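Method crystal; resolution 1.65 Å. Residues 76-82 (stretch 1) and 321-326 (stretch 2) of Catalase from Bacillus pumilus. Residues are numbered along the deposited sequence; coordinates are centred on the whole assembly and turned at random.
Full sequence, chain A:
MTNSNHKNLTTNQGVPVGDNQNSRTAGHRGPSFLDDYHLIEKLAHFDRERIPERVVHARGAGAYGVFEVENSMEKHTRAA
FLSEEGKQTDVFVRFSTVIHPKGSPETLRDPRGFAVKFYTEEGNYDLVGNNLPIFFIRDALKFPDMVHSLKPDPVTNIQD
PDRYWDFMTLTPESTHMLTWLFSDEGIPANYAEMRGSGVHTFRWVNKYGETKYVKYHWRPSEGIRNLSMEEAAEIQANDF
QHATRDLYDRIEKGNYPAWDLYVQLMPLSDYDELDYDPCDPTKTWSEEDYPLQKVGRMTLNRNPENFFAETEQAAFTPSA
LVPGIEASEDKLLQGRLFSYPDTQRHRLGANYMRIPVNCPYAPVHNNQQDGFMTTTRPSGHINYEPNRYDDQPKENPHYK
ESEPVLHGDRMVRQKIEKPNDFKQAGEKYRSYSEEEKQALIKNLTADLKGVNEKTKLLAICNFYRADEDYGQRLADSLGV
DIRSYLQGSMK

Stretch 1, residues 76-82: HTRAAFL
Stretch 2 321-326: LVPGIE

The most unusual feature of this contact is Gly324, a residue that has no room for a side chain. Its phi/psi of 97/-11° would by itself call for glycine, because a CB would be jammed against the carbonyl O of Pro323. An ideal CB would also point toward the other stretch and clash there, 2.7 Å from Ala79 N, 2.7 Å from Thr77 OG1 and 2.9 Å from Arg78 CG. The bare CA therefore lets the two stretches close to 4.6 Å between Arg78 CA and Gly324 CA, the pair that marks the register.

Gly324 belongs to a type II beta turn from Val322 (-123/158°) to Ile325 (-130/120°), with Pro323 at -53/131° and a C-gamma exo ring. The turn is closed by Ile325 N donating to Val322 O at 2.9 Å; a strand begins at Ile325.

Facing it, Thr77 (-148/141°, chi1 179°, t) directs its CB toward the turn. Thr77 OG1 donates to Gly324 O at 2.8 Å, the one direct hydrogen bond across the contact, and accepts from Ala79 N at 3.1 Å with an N-H...O angle of 158°. The same hydroxyl thus fastens the turn and braces its own loop through Arg78 (-82/6°) to Ala79 (-54/124°).

The Pro323 carbonyl serves this loop in two ways. Ala79 CA lies 3.3 Å from Pro323 O, with an angle of 140° at the hydrogen, a CA-H...O contact. One water extends the link, donating to Pro323 O at 2.8 Å and accepting from Ala80 N at 3.1 Å.

Arg78 leaves its backbone sideways, with chi1 67° (p), chi2 180° (t), chi3 -86° (m) and chi4 -156°. Arg78 CG packs 3.5 Å from Gly324 CA, and Pro323 CB lies over one face of the guanidinium, 4.0 Å from Arg78 CZ. NH1 and NH2 are hydrogen-bonded elsewhere in the structure.

The apolar part centres on Ile325, whose CB points sideways while chi1 -53° (m) and chi2 177° (t) bring its end nearer. Ile325 CD1 lies 3.9 Å from both Ala79 CB and Phe81 CE1. Phe81 (-66/-14°, chi1 83°, p; chi2 -79°) follows Ala80 (-60/-44°) in a short 3-10 segment, Ala80 to Phe81, spanned by a hydrogen bond from Leu82 N to Ala79 O at 3.1 Å. The Phe81 ring meets the turn by its edge: Ile325 CD1 and Val322 CG2 both lie near the ring plane, the latter 4.5 Å from Phe81 CE1, with Val322 chi1 at -70° (m). In all, the two stretches bury 298 Å², both sides summed.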

ATOM      1  N   HIS A  76     -31.947  26.792  16.986  1.00 22.60           N
ATOM      2  CA  HIS A  76     -31.678  26.585  15.567  1.00 22.63           C
ATOM      3  C   HIS A  76     -30.988  25.287  15.215  1.00 20.73           C
ATOM      4  O   HIS A  76     -31.187  24.800  14.145  1.00 19.01           O
ATOM      5  CB  HIS A  76     -30.814  27.700  15.011  1.00 21.78           C
ATOM      6  CG  HIS A  76     -31.276  29.059  15.382  1.00 26.02           C
ATOM      7  ND1 HIS A  76     -32.491  29.554  14.972  1.00 27.38           N
ATOM      8  CD2 HIS A  76     -30.689  30.030  16.117  1.00 26.93           C
ATOM      9  CE1 HIS A  76     -32.642  30.775  15.459  1.00 28.64           C
ATOM     10  NE2 HIS A  76     -31.556  31.090  16.144  1.00 29.51           N
ATOM     11  N   THR A  77     -30.295  24.693  16.171  1.00 20.69           N
ATOM     12  CA  THR A  77     -29.706  23.371  15.974  1.00 18.92           C
ATOM     13  C   THR A  77     -29.645  22.566  17.244  1.00 17.91           C
ATOM     14  O   THR A  77     -29.387  23.095  18.308  1.00 17.53           O
ATOM     15  CB  THR A  77     -28.258  23.494  15.425  1.00 18.76           C
ATOM     16  OG1 THR A  77     -27.697  22.178  15.256  1.00 18.03           O
ATOM     17  CG2 THR A  77     -27.377  24.364  16.294  1.00 19.61           C
ATOM     18  N   ARG A  78     -29.908  21.271  17.105  1.00 18.13           N
ATOM     19  CA  ARG A  78     -29.834  20.337  18.217  1.00 19.60           C
ATOM     20  C   ARG A  78     -28.401  19.882  18.488  1.00 19.73           C
ATOM     21  O   ARG A  78     -28.187  19.028  19.335  1.00 19.52           O
ATOM     22  CB  ARG A  78     -30.752  19.093  18.006  1.00 22.48           C
ATOM     23  CG  ARG A  78     -30.356  18.133  16.858  1.00 23.82           C
ATOM     24  CD  ARG A  78     -31.277  16.904  16.673  1.00 28.24           C
ATOM     25  NE  ARG A  78     -30.825  15.842  17.564  1.00 33.87           N
ATOM     26  CZ  ARG A  78     -31.026  14.534  17.419  1.00 37.57           C
ATOM     27  NH1 ARG A  78     -31.658  14.041  16.371  1.00 38.71           N
ATOM     28  NH2 ARG A  78     -30.539  13.707  18.353  1.00 39.11           N
ATOM     29  N   ALA A  79     -27.424  20.451  17.789  1.00 18.11           N
ATOM     30  CA  ALA A  79     -26.025  20.040  17.974  1.00 21.49           C
ATOM     31  C   ALA A  79     -25.647  20.136  19.447  1.00 21.40           C
ATOM     32  O   ALA A  79     -25.718  21.203  20.084  1.00 20.62           O
ATOM     33  CB  ALA A  79     -25.119  20.887  17.116  1.00 22.03           C
ATOM     34  N   ALA A  80     -25.186  19.011  19.982  1.00 20.69           N
ATOM     35  CA  ALA A  80     -24.873  18.936  21.400  1.00 19.72           C
ATOM     36  C   ALA A  80     -23.794  19.942  21.817  1.00 20.12           C
ATOM     37  O   ALA A  80     -23.936  20.604  22.866  1.00 19.14           O
ATOM     38  CB  ALA A  80     -24.460  17.513  21.775  1.00 21.32           C
ATOM     39  N   PHE A  81     -22.718  20.073  21.023  1.00 17.32           N
ATOM     40  CA  PHE A  81     -21.636  20.961  21.424  1.00 18.77           C
ATOM     41  C   PHE A  81     -22.029  22.439  21.456  1.00 18.99           C
ATOM     42  O   PHE A  81     -21.300  23.256  22.042  1.00 20.37           O
ATOM     43  CB  PHE A  81     -20.319  20.737  20.598  1.00 18.02           C
ATOM     44  CG  PHE A  81     -20.286  21.449  19.262  1.00 18.78           C
ATOM     45  CD1 PHE A  81     -20.959  20.943  18.160  1.00 17.97           C
ATOM     46  CD2 PHE A  81     -19.544  22.609  19.106  1.00 19.88           C
ATOM     47  CE1 PHE A  81     -20.892  21.576  16.945  1.00 19.73           C
ATOM     48  CE2 PHE A  81     -19.427  23.227  17.873  1.00 20.34           C
ATOM     49  CZ  PHE A  81     -20.143  22.723  16.801  1.00 20.78           C
ATOM     50  N   LEU A  82     -23.163  22.794  20.856  1.00 20.31           N
ATOM     51  CA  LEU A  82     -23.642  24.208  20.857  1.00 19.41           C
ATOM     52  C   LEU A  82     -24.796  24.476  21.808  1.00 20.57           C
ATOM     53  O   LEU A  82     -25.438  25.530  21.738  1.00 20.33           O
ATOM     54  CB  LEU A  82     -24.019  24.631  19.434  1.00 20.95           C
ATOM     55  CG  LEU A  82     -22.882  24.559  18.379  1.00 20.72           C
ATOM     56  CD1 LEU A  82     -23.384  24.917  16.983  1.00 22.61           C
ATOM     57  CD2 LEU A  82     -21.776  25.514  18.793  1.00 23.03           C
ATOM     58  N   LEU A 321     -20.305  15.005  10.133  1.00 18.23           N
ATOM     59  CA  LEU A 321     -21.395  15.867  10.644  1.00 16.00           C
ATOM     60  C   LEU A 321     -21.954  15.263  11.910  1.00 17.62           C
ATOM     61  O   LEU A 321     -21.805  14.048  12.121  1.00 17.60           O
ATOM     62  CB  LEU A 321     -22.449  15.959   9.555  1.00 16.01           C
ATOM     63  CG  LEU A 321     -22.029  16.674   8.271  1.00 15.84           C
ATOM     64  CD1 LEU A 321     -22.866  16.287   7.065  1.00 16.96           C
ATOM     65  CD2 LEU A 321     -22.019  18.173   8.447  1.00 16.87           C
ATOM     66  N   VAL A 322     -22.592  16.072  12.744  1.00 16.76           N
ATOM     67  CA  VAL A 322     -23.135  15.621  13.997  1.00 17.65           C
ATOM     68  C   VAL A 322     -24.627  15.951  14.000  1.00 16.76           C
ATOM     69  O   VAL A 322     -25.055  16.805  13.190  1.00 15.84           O
ATOM     70  CB  VAL A 322     -22.417  16.205  15.224  1.00 18.04           C
ATOM     71  CG1 VAL A 322     -21.001  15.619  15.352  1.00 17.82           C
ATOM     72  CG2 VAL A 322     -22.364  17.711  15.200  1.00 19.36           C
ATOM     73  N   PRO A 323     -25.394  15.244  14.824  1.00 19.09           N
ATOM     74  CA  PRO A 323     -26.817  15.463  14.807  1.00 18.46           C
ATOM     75  C   PRO A 323     -27.153  16.922  14.990  1.00 18.61           C
ATOM     76  O   PRO A 323     -26.616  17.582  15.899  1.00 20.09           O
ATOM     77  CB  PRO A 323     -27.311  14.577  15.985  1.00 19.99           C
ATOM     78  CG  PRO A 323     -26.337  13.480  16.041  1.00 20.51           C
ATOM     79  CD  PRO A 323     -25.029  14.153  15.758  1.00 19.82           C
ATOM     80  N   GLY A 324     -28.037  17.418  14.103  1.00 17.37           N
ATOM     81  CA  GLY A 324     -28.402  18.856  14.052  1.00 16.80           C
ATOM     82  C   GLY A 324     -27.667  19.698  13.031  1.00 16.27           C
ATOM     83  O   GLY A 324     -27.994  20.845  12.801  1.00 14.97           O
ATOM     84  N   ILE A 325     -26.615  19.114  12.435  1.00 16.09           N
ATOM     85  CA  ILE A 325     -25.859  19.804  11.374  1.00 16.11           C
ATOM     86  C   ILE A 325     -25.723  18.882  10.193  1.00 17.33           C
ATOM     87  O   ILE A 325     -25.191  17.769  10.324  1.00 16.98           O
ATOM     88  CB  ILE A 325     -24.467  20.176  11.864  1.00 16.66           C
ATOM     89  CG1 ILE A 325     -24.500  20.972  13.178  1.00 17.34           C
ATOM     90  CG2 ILE A 325     -23.745  21.041  10.828  1.00 15.91           C
ATOM     91  CD1 ILE A 325     -23.171  21.349  13.822  1.00 18.31           C
ATOM     92  N   GLU A 326     -26.255  19.327   9.062  1.00 18.06           N
ATOM     93  CA  GLU A 326     -26.373  18.517   7.859  1.00 16.95           C
ATOM     94  C   GLU A 326     -25.785  19.228   6.631  1.00 16.36           C
ATOM     95  O   GLU A 326     -25.625  20.441   6.633  1.00 15.92           O
ATOM     96  CB  GLU A 326     -27.836  18.153   7.632  1.00 17.87           C
ATOM     97  CG  GLU A 326     -28.304  17.183   8.718  1.00 19.82           C
ATOM     98  CD  GLU A 326     -29.721  16.727   8.627  1.00 19.93           C
ATOM     99  OE1 GLU A 326     -30.296  16.785   7.531  1.00 25.28           O
ATOM    100  OE2 GLU A 326     -30.242  16.259   9.684  1.00 21.12           O
TER
HETATM  101  O   HOH W   1     -24.875  16.783  17.898  1.00 21.68           O